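Fructooligosaccharide ABC transporter substrate-binding protein FusA (Streptococcus pneumoniae, PDB 5G5Y) binds short- and long-chain fructooligosaccharides, preferring tetrasaccharides and larger, as the solute-binding subunit of the FusABC-MsmK importer. Local coordinates at residues E47-D52 with M73-K78; A67-L72 with E430-I435; D308-T313 with G381-I386. All blocks are in the same frame, centred on the assembly; numbering follows the deposited sequence.

Contact 1: residues E47-D52 with M73-K78. With ZN (zinc ion), chain I.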
loop_
_atom_site.group_PDB
_atom_site.type_symbol
_atom_site.label_atom_id
_atom_site.label_comp_id
_atom_site.label_asym_id
_atom_site.label_seq_id
_atom_site.Cartn_x
_atom_site.Cartn_y
_atom_site.Cartn_z
ATOM N N GLU A 47 -1.895 -6.389 -21.449
ATOM C CA GLU A 47 -2.228 -6.401 -22.876
ATOM C C GLU A 47 -2.237 -7.808 -23.494
ATOM O O GLU A 47 -3.151 -8.150 -24.238
ATOM C CB GLU A 47 -1.315 -5.493 -23.717
ATOM C CG GLU A 47 -1.904 -5.244 -25.112
ATOM C CD GLU A 47 -3.420 -4.966 -25.058
ATOM O OE1 GLU A 47 -3.774 -3.953 -24.402
ATOM O OE2 GLU A 47 -4.254 -5.768 -25.590
ATOM N N LYS A 48 -1.229 -8.604 -23.156
ATOM C CA LYS A 48 -1.124 -9.957 -23.676
ATOM C C LYS A 48 -2.283 -10.826 -23.180
ATOM O O LYS A 48 -2.894 -11.555 -23.953
ATOM C CB LYS A 48 0.244 -10.531 -23.348
ATOM C CG LYS A 48 1.365 -9.831 -24.145
ATOM C CD LYS A 48 2.744 -10.266 -23.709
ATOM C CE LYS A 48 3.852 -9.613 -24.543
ATOM N NZ LYS A 48 5.159 -9.864 -23.880
ATOM N N ARG A 49 -2.625 -10.689 -21.892
ATOM C CA ARG A 49 -3.811 -11.339 -21.325
ATOM C C ARG A 49 -5.091 -10.923 -22.032
ATOM O O ARG A 49 -5.876 -11.774 -22.440
ATOM C CB ARG A 49 -3.903 -11.049 -19.822
ATOM C CG ARG A 49 -5.144 -11.640 -19.167
ATOM C CD ARG A 49 -5.532 -10.934 -17.897
ATOM N NE ARG A 49 -5.829 -9.557 -18.182
ATOM C CZ ARG A 49 -5.619 -8.521 -17.384
ATOM N NH1 ARG A 49 -5.140 -8.682 -16.166
ATOM N NH2 ARG A 49 -5.925 -7.299 -17.819
ATOM N N ASN A 50 -5.292 -9.616 -22.229
ATOM C CA ASN A 50 -6.507 -9.127 -22.905
ATOM C C ASN A 50 -6.656 -9.628 -24.363
ATOM O O ASN A 50 -7.777 -9.949 -24.799
ATOM C CB ASN A 50 -6.592 -7.586 -22.836
ATOM C CG ASN A 50 -6.779 -7.058 -21.415
ATOM O OD1 ASN A 50 -7.145 -7.795 -20.478
ATOM N ND2 ASN A 50 -6.473 -5.784 -21.234
ATOM N N LEU A 51 -5.539 -9.754 -25.090
ATOM C CA LEU A 51 -5.568 -10.327 -26.457
ATOM C C LEU A 51 -5.964 -11.798 -26.462
ATOM O O LEU A 51 -6.738 -12.244 -27.316
ATOM C CB LEU A 51 -4.220 -10.174 -27.167
ATOM C CG LEU A 51 -3.934 -8.788 -27.720
ATOM C CD1 LEU A 51 -2.482 -8.691 -28.120
ATOM C CD2 LEU A 51 -4.856 -8.458 -28.880
ATOM N N ASP A 52 -5.466 -12.538 -25.480
ATOM C CA ASP A 52 -5.880 -13.935 -25.289
ATOM C C ASP A 52 -7.366 -14.092 -24.996
ATOM O O ASP A 52 -8.018 -14.971 -25.575
ATOM C CB ASP A 52 -5.015 -14.608 -24.198
ATOM C CG ASP A 52 -3.619 -14.857 -24.668
ATOM O OD1 ASP A 52 -3.412 -14.653 -25.875
ATOM O OD2 ASP A 52 -2.716 -15.227 -23.886
ATOM N N MET A 73 -15.613 -7.622 -13.128
ATOM C CA MET A 73 -17.040 -7.481 -13.445
ATOM C C MET A 73 -17.354 -7.728 -14.915
ATOM O O MET A 73 -18.317 -8.418 -15.231
ATOM C CB MET A 73 -17.559 -6.086 -13.063
ATOM C CG MET A 73 -17.788 -5.863 -11.577
ATOM S SD MET A 73 -18.432 -7.289 -10.667
ATOM C CE MET A 73 -19.165 -6.306 -9.348
ATOM N N ASN A 74 -16.555 -7.137 -15.797
ATOM C CA ASN A 74 -16.729 -7.384 -17.222
ATOM C C ASN A 74 -16.565 -8.874 -17.531
ATOM O O ASN A 74 -17.405 -9.452 -18.210
ATOM C CB ASN A 74 -15.743 -6.570 -18.039
ATOM C CG ASN A 74 -16.229 -5.167 -18.306
ATOM O OD1 ASN A 74 -17.450 -4.899 -18.336
ATOM N ND2 ASN A 74 -15.281 -4.246 -18.485
ATOM N N TRP A 75 -15.505 -9.492 -17.012
ATOM C CA TRP A 75 -15.245 -10.903 -17.312
ATOM C C TRP A 75 -16.329 -11.825 -16.768
ATOM O O TRP A 75 -16.695 -12.806 -17.423
ATOM C CB TRP A 75 -13.901 -11.360 -16.773
ATOM C CG TRP A 75 -12.750 -10.687 -17.378
ATOM C CD1 TRP A 75 -12.709 -10.043 -18.587
ATOM C CD2 TRP A 75 -11.430 -10.560 -16.811
ATOM N NE1 TRP A 75 -11.448 -9.525 -18.798
ATOM C CE2 TRP A 75 -10.646 -9.820 -17.730
ATOM C CE3 TRP A 75 -10.853 -10.959 -15.604
ATOM C CZ2 TRP A 75 -9.302 -9.508 -17.494
ATOM C CZ3 TRP A 75 -9.512 -10.684 -15.378
ATOM C CH2 TRP A 75 -8.748 -9.947 -16.315
ATOM N N ALA A 76 -16.821 -11.508 -15.579
ATOM C CA ALA A 76 -17.943 -12.247 -14.975
ATOM C C ALA A 76 -19.208 -12.117 -15.811
ATOM O O ALA A 76 -19.843 -13.126 -16.157
ATOM C CB ALA A 76 -18.207 -11.759 -13.559
ATOM N N LYS A 77 -19.536 -10.878 -16.164
ATOM C CA LYS A 77 -20.730 -10.562 -16.980
ATOM C C LYS A 77 -20.707 -11.283 -18.345
ATOM O O LYS A 77 -21.714 -11.849 -18.780
ATOM C CB LYS A 77 -20.794 -9.050 -17.184
ATOM C CG LYS A 77 -22.095 -8.510 -17.696
ATOM C CD LYS A 77 -21.972 -7.007 -17.967
ATOM C CE LYS A 77 -23.346 -6.362 -18.134
ATOM N NZ LYS A 77 -24.318 -7.216 -18.888
ATOM N N LYS A 78 -19.545 -11.276 -18.999
ATOM C CA LYS A 78 -19.359 -11.999 -20.252
ATOM C C LYS A 78 -19.131 -13.511 -20.113
ATOM O O LYS A 78 -19.015 -14.177 -21.114
ATOM C CB LYS A 78 -18.199 -11.398 -21.042
ATOM C CG LYS A 78 -18.407 -9.924 -21.402
ATOM C CD LYS A 78 -17.226 -9.379 -22.205
ATOM C CE LYS A 78 -16.655 -8.066 -21.661
ATOM N NZ LYS A 78 -17.218 -6.835 -22.279
HETATM ZN ZN ZN I . -1.636 -14.385 -26.930
HETATM O O HOH W 1 -1.351 -12.515 -26.131
HETATM O O HOH W 2 -10.064 -8.069 -20.929
HETATM O O HOH W 3 -1.943 -16.438 -27.521
#
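Between the helical segments 47-52 and 73-78 the closest CA atoms, of Asn50 and Trp75, are 10.5 Å apart, so long side chains must span the gap. Trp75 sends its six-membered ring across and meets the Arg49 guanidinium edge-on: its CH2 lies 3.4 Å above one face of the guanidinium plane, displaced toward the rim, and Arg49 NE is 3.5 Å from Trp75 CH2. The two planes are turned 71° apart, so this is not a parallel stack. With CG anti to the backbone N (chi1 177°) and a bend at chi3, Arg49 turns its NE and NH2 back to its neighbour Asn50. Both nitrogens grip the single oxygen Asn50 OD1, NH2 at 3.0 Å. In this bacterial solute-binding protein, helix 45-55 lies on strand 3-10, where Arg49 touches Met8, and Trp75 rests against Asp65, the residue whose OD1 forms a salt bridge with Arg49 NH1. One water accepts from Trp75 NE1 at 2.9 Å and gives a weak bond to Asn50 OD1. On helix 45-55, Asp52 OD1 binds a zinc ion at 2.1 Å, while Asp52 OD2 is hydrogen-bonded to Tyr41 OH.

Contact 2: residues A67-L72 with E430-I435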
loop_
_atom_site.group_PDB
_atom_site.type_symbol
_atom_site.label_atom_id
_atom_site.label_comp_id
_atom_site.label_asym_id
_atom_site.label_seq_id
_atom_site.Cartn_x
_atom_site.Cartn_y
_atom_site.Cartn_z
ATOM N N ALA A 67 -6.027 -8.087 -11.799
ATOM C CA ALA A 67 -7.021 -7.291 -12.536
ATOM C C ALA A 67 -7.760 -6.276 -11.660
ATOM O O ALA A 67 -7.879 -6.485 -10.462
ATOM C CB ALA A 67 -8.031 -8.197 -13.155
ATOM N N SER A 68 -8.271 -5.211 -12.282
ATOM C CA SER A 68 -9.126 -4.237 -11.608
ATOM C C SER A 68 -10.553 -4.804 -11.369
ATOM O O SER A 68 -10.974 -5.789 -12.002
ATOM C CB SER A 68 -9.216 -2.955 -12.436
ATOM O OG SER A 68 -10.057 -3.172 -13.561
ATOM N N ASP A 69 -11.289 -4.166 -10.462
ATOM C CA ASP A 69 -12.678 -4.527 -10.183
ATOM C C ASP A 69 -13.563 -4.422 -11.426
ATOM O O ASP A 69 -14.390 -5.295 -11.680
ATOM C CB ASP A 69 -13.228 -3.691 -9.035
ATOM C CG ASP A 69 -12.589 -4.056 -7.703
ATOM O OD1 ASP A 69 -11.915 -5.132 -7.610
ATOM O OD2 ASP A 69 -12.738 -3.277 -6.741
ATOM N N VAL A 70 -13.319 -3.379 -12.204
ATOM C CA VAL A 70 -13.982 -3.181 -13.506
ATOM C C VAL A 70 -13.779 -4.387 -14.417
ATOM O O VAL A 70 -14.745 -4.877 -14.975
ATOM C CB VAL A 70 -13.485 -1.889 -14.190
ATOM C CG1 VAL A 70 -13.826 -1.868 -15.674
ATOM C CG2 VAL A 70 -14.134 -0.701 -13.520
ATOM N N ASP A 71 -12.524 -4.838 -14.538
ATOM C CA ASP A 71 -12.141 -6.020 -15.344
ATOM C C ASP A 71 -12.858 -7.251 -14.837
ATOM O O ASP A 71 -13.450 -7.984 -15.629
ATOM C CB ASP A 71 -10.623 -6.336 -15.285
ATOM C CG ASP A 71 -9.740 -5.346 -16.006
ATOM O OD1 ASP A 71 -10.160 -4.713 -16.984
ATOM O OD2 ASP A 71 -8.557 -5.221 -15.584
ATOM N N LEU A 72 -12.797 -7.520 -13.527
ATOM C CA LEU A 72 -13.462 -8.726 -12.976
ATOM C C LEU A 72 -14.942 -8.761 -13.314
ATOM O O LEU A 72 -15.450 -9.794 -13.746
ATOM C CB LEU A 72 -13.323 -8.846 -11.433
ATOM C CG LEU A 72 -11.921 -9.194 -10.924
ATOM C CD1 LEU A 72 -11.912 -9.136 -9.376
ATOM C CD2 LEU A 72 -11.446 -10.549 -11.439
ATOM N N GLU A 430 -21.760 0.033 -11.968
ATOM C CA GLU A 430 -22.325 1.373 -12.019
ATOM C C GLU A 430 -21.670 2.325 -11.012
ATOM O O GLU A 430 -21.349 3.474 -11.327
ATOM C CB GLU A 430 -23.819 1.306 -11.730
ATOM C CG GLU A 430 -24.545 2.625 -11.909
ATOM C CD GLU A 430 -25.959 2.617 -11.333
ATOM O OE1 GLU A 430 -26.331 1.666 -10.600
ATOM O OE2 GLU A 430 -26.698 3.587 -11.612
ATOM N N ASP A 431 -21.519 1.845 -9.796
ATOM C CA ASP A 431 -20.844 2.633 -8.762
ATOM C C ASP A 431 -19.369 2.837 -9.058
ATOM O O ASP A 431 -18.864 3.960 -8.897
ATOM C CB ASP A 431 -21.090 2.065 -7.369
ATOM C CG ASP A 431 -22.532 2.306 -6.886
ATOM O OD1 ASP A 431 -23.164 3.282 -7.340
ATOM O OD2 ASP A 431 -23.050 1.535 -6.056
ATOM N N LEU A 432 -18.705 1.804 -9.544
ATOM C CA LEU A 432 -17.292 1.917 -9.942
ATOM C C LEU A 432 -17.085 3.033 -10.946
ATOM O O LEU A 432 -16.202 3.889 -10.771
ATOM C CB LEU A 432 -16.744 0.593 -10.471
ATOM C CG LEU A 432 -16.399 -0.462 -9.432
ATOM C CD1 LEU A 432 -16.242 -1.842 -10.050
ATOM C CD2 LEU A 432 -15.107 -0.072 -8.739
ATOM N N ASP A 433 -17.941 3.063 -11.970
ATOM C CA ASP A 433 -17.881 4.094 -13.001
ATOM C C ASP A 433 -18.219 5.494 -12.465
ATOM O O ASP A 433 -17.598 6.457 -12.855
ATOM C CB ASP A 433 -18.813 3.753 -14.181
ATOM C CG ASP A 433 -18.380 2.491 -14.943
ATOM O OD1 ASP A 433 -17.224 1.987 -14.789
ATOM O OD2 ASP A 433 -19.229 2.007 -15.715
ATOM N N LYS A 434 -19.213 5.605 -11.605
ATOM C CA LYS A 434 -19.556 6.886 -11.005
ATOM C C LYS A 434 -18.415 7.460 -10.165
ATOM O O LYS A 434 -18.122 8.659 -10.218
ATOM C CB LYS A 434 -20.766 6.743 -10.088
ATOM C CG LYS A 434 -22.071 6.547 -10.819
ATOM C CD LYS A 434 -23.294 6.731 -9.925
ATOM C CE LYS A 434 -23.510 5.528 -9.046
ATOM N NZ LYS A 434 -24.661 5.672 -8.110
ATOM N N ILE A 435 -17.801 6.586 -9.377
ATOM C CA ILE A 435 -16.695 6.970 -8.493
ATOM C C ILE A 435 -15.456 7.362 -9.317
ATOM O O ILE A 435 -14.829 8.376 -9.024
ATOM C CB ILE A 435 -16.411 5.809 -7.485
ATOM C CG1 ILE A 435 -17.579 5.643 -6.503
ATOM C CG2 ILE A 435 -15.091 5.946 -6.711
ATOM C CD1 ILE A 435 -17.921 6.850 -5.652
#
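Leu432 of helix 429-455 packs against the first turn of helix 69-77, a helix-helix contact between elements more than 350 residues apart in sequence. The helix start that receives Leu432 is itself ordered by a capping box of Ser68, at the N-cap, and Asp71. The closest CA atoms, those of Val70 and Leu432, are 7.0 Å apart, near enough for one leucine branch to reach the opposing backbone. Asp431, which takes no part in the contact, uses OD2 for a salt bridge with Lys484 and a hydrogen bond with Tyr485 of helix 475-492. Leu432 then carries most of the contact. With CG anti to its carbonyl carbon (chi1 -77°), it extends CD1 to 3.7 Å from Asp69 CB, while CD2 stands 4.1 Å from the same Asp69 CB. CD1 also reaches the helix start, 3.9 Å from Val70 N, and meets the valine branch CG2 at 4.2 Å. The aspartate thus offers its aliphatic carbon to the leucine, while its carboxylate is engaged by Arg307 through a salt bridge at OD2. Next comes Asp433, whose OD1 lies at the margin of the contact, 4.3 Å from Val70 CG2. Beyond it, Ile435 packs on Tyr478 and Ile481, so helix 429-455 also packs on helix 475-492. In the capping box across the contact, the bond from Ser68 N to Asp71 OD2 is weak, whereas Asp71 N donates to Ser68 OG at 3.1 Å with an N-H...O angle of 164°.

Contact 3: residues D308-T313 with G381-I386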
loop_
_atom_site.group_PDB
_atom_site.type_symbol
_atom_site.label_atom_id
_atom_site.label_comp_id
_atom_site.label_asym_id
_atom_site.label_seq_id
_atom_site.Cartn_x
_atom_site.Cartn_y
_atom_site.Cartn_z
ATOM N N ASP A 308 -7.715 -9.928 -6.628
ATOM C CA ASP A 308 -7.491 -10.908 -7.673
ATOM C C ASP A 308 -6.027 -11.181 -7.963
ATOM O O ASP A 308 -5.327 -10.376 -8.593
ATOM C CB ASP A 308 -8.206 -10.464 -8.947
ATOM C CG ASP A 308 -7.814 -11.270 -10.147
ATOM O OD1 ASP A 308 -7.471 -12.495 -10.023
ATOM O OD2 ASP A 308 -7.870 -10.665 -11.239
ATOM N N LYS A 309 -5.559 -12.315 -7.489
ATOM C CA LYS A 309 -4.344 -12.899 -7.985
ATOM C C LYS A 309 -4.562 -14.253 -8.654
ATOM O O LYS A 309 -3.585 -14.940 -8.948
ATOM C CB LYS A 309 -3.307 -13.005 -6.878
ATOM C CG LYS A 309 -2.717 -11.702 -6.438
ATOM C CD LYS A 309 -1.980 -10.915 -7.503
ATOM C CE LYS A 309 -1.523 -9.598 -6.915
ATOM N NZ LYS A 309 -0.407 -9.052 -7.700
ATOM N N MET A 310 -5.814 -14.648 -8.865
ATOM C CA MET A 310 -6.139 -15.833 -9.676
ATOM C C MET A 310 -7.600 -15.851 -9.974
ATOM O O MET A 310 -8.391 -15.628 -9.080
ATOM C CB MET A 310 -5.810 -17.126 -8.957
ATOM C CG MET A 310 -5.826 -18.359 -9.846
ATOM S SD MET A 310 -4.376 -19.344 -9.509
ATOM C CE MET A 310 -4.646 -20.784 -10.572
ATOM N N VAL A 311 -7.955 -16.088 -11.240
ATOM C CA VAL A 311 -9.320 -16.338 -11.673
ATOM C C VAL A 311 -9.373 -17.683 -12.431
ATOM O O VAL A 311 -8.377 -18.149 -12.963
ATOM C CB VAL A 311 -9.872 -15.236 -12.571
ATOM C CG1 VAL A 311 -10.013 -13.914 -11.825
ATOM C CG2 VAL A 311 -9.023 -15.027 -13.820
ATOM N N ILE A 312 -10.543 -18.296 -12.456
ATOM C CA ILE A 312 -10.732 -19.559 -13.140
ATOM C C ILE A 312 -11.626 -19.273 -14.342
ATOM O O ILE A 312 -12.699 -18.646 -14.202
ATOM C CB ILE A 312 -11.364 -20.580 -12.201
ATOM C CG1 ILE A 312 -10.362 -20.957 -11.094
ATOM C CG2 ILE A 312 -11.836 -21.815 -13.006
ATOM C CD1 ILE A 312 -10.939 -21.933 -10.066
ATOM N N THR A 313 -11.208 -19.744 -15.517
ATOM C CA THR A 313 -11.952 -19.436 -16.740
ATOM C C THR A 313 -13.089 -20.395 -16.986
ATOM O O THR A 313 -13.120 -21.523 -16.449
ATOM C CB THR A 313 -11.083 -19.471 -17.996
ATOM O OG1 THR A 313 -10.681 -20.819 -18.223
ATOM C CG2 THR A 313 -9.883 -18.600 -17.836
ATOM N N GLY A 381 4.371 -15.313 -6.560
ATOM C CA GLY A 381 3.184 -14.460 -6.537
ATOM C C GLY A 381 1.953 -15.324 -6.467
ATOM O O GLY A 381 1.968 -16.388 -5.839
ATOM N N GLY A 382 0.897 -14.888 -7.141
ATOM C CA GLY A 382 -0.340 -15.603 -7.157
ATOM C C GLY A 382 -1.134 -15.469 -5.867
ATOM O O GLY A 382 -0.794 -14.653 -4.988
ATOM N N PRO A 383 -2.184 -16.302 -5.729
ATOM C CA PRO A 383 -3.065 -16.215 -4.563
ATOM C C PRO A 383 -2.383 -16.812 -3.328
ATOM O O PRO A 383 -1.775 -17.905 -3.395
ATOM C CB PRO A 383 -4.275 -17.037 -5.001
ATOM C CG PRO A 383 -3.679 -18.109 -5.856
ATOM C CD PRO A 383 -2.529 -17.454 -6.587
ATOM N N LEU A 384 -2.477 -16.117 -2.200
ATOM C CA LEU A 384 -1.804 -16.514 -0.987
ATOM C C LEU A 384 -2.252 -15.651 0.180
ATOM O O LEU A 384 -2.875 -14.562 0.001
ATOM C CB LEU A 384 -0.254 -16.416 -1.167
ATOM C CG LEU A 384 0.365 -15.014 -1.369
ATOM C CD1 LEU A 384 0.643 -14.317 -0.051
ATOM C CD2 LEU A 384 1.659 -15.094 -2.223
ATOM N N ALA A 385 -1.934 -16.125 1.378
ATOM C CA ALA A 385 -2.211 -15.379 2.585
ATOM C C ALA A 385 -1.155 -15.535 3.644
ATOM O O ALA A 385 -0.802 -16.656 4.013
ATOM C CB ALA A 385 -3.545 -15.751 3.180
ATOM N N ILE A 386 -0.691 -14.382 4.127
ATOM C CA ILE A 386 0.191 -14.279 5.297
ATOM C C ILE A 386 -0.521 -13.418 6.331
ATOM O O ILE A 386 -0.785 -12.217 6.107
ATOM C CB ILE A 386 1.548 -13.678 4.949
ATOM C CG1 ILE A 386 2.193 -14.484 3.808
ATOM C CG2 ILE A 386 2.484 -13.685 6.154
ATOM C CD1 ILE A 386 3.410 -13.827 3.198
#
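Lys309 and Met310 of the segment 308-313 pack against Gly382 and Pro383, which lead into strand 384-386. The walk begins at Asp308, whose CB points away from the segment 381-386; its OD2 probably accepts from Ala67 N, in the loop just ahead of helix 69-77. Lys309, an experimentally identified substrate-binding residue, makes the closest approach: its CB lies 3.4 Å from Gly382 C, and its CG is 3.8 Å from Gly382 O. The CA atoms of Lys309 and Gly382 are only 4.9 Å apart. A bend at chi2 (-61°) then carries the lysine amine away from the glycine, so the root of the chain makes the contact. Arg375 and Glu379, also substrate-binding residues, have side chains about 9 Å from that of Lys309, which places the contact beside the sugar site. The carbonyl of Lys309 meets the proline ring as well, with Lys309 O 3.6 Å from Pro383 CD. Met310 follows and packs on the same ring: Met310 CB is 3.9 Å from Pro383 CG. With CG anti to the backbone N (chi1 -167°) and a bend at chi2, the chain brings SD against the ring, 3.9 Å from Pro383 CD, while its end leads away. Lys309 and Met310 both face Phe119 in a classic beta bulge. Strand 310-312 is an outermost strand of a mixed four-stranded sheet, antiparallel to 61-63, and 384-386 is an outermost strand of a separate three-stranded sheet beside 121-123, so the contact joins the two sheets. Ile326 of helix 319-329 covers both Met310 and Pro383, and Leu384 packs on Ser335 and Asn339 of helix 332-340.

Overall arrangement
Contacts 1 and 3 are buried, whereas contact 2 lies at the surface. Contacts 1 and 2 share helix 69-77 and touch directly, Trp75 CZ3 lying 3.6 Å from Ala67 CB. Their chemistry differs: contact 1 sets a tryptophan edge on a guanidinium face, with a water bridging weakly to Asn50; contact 2 is aliphatic, near the helix start; contact 3 packs the first carbons of Lys309 and the Met310 chain on Gly382 and Pro383. Contact 3 is nested within the chain loop closed by contact 2, and Leu72 CD2 packs 3.7 Å from Val311 CG1. Contact 3 itself contains a substrate-binding residue; contact 1 includes a zinc ligand, Asp52, outside its packing interface.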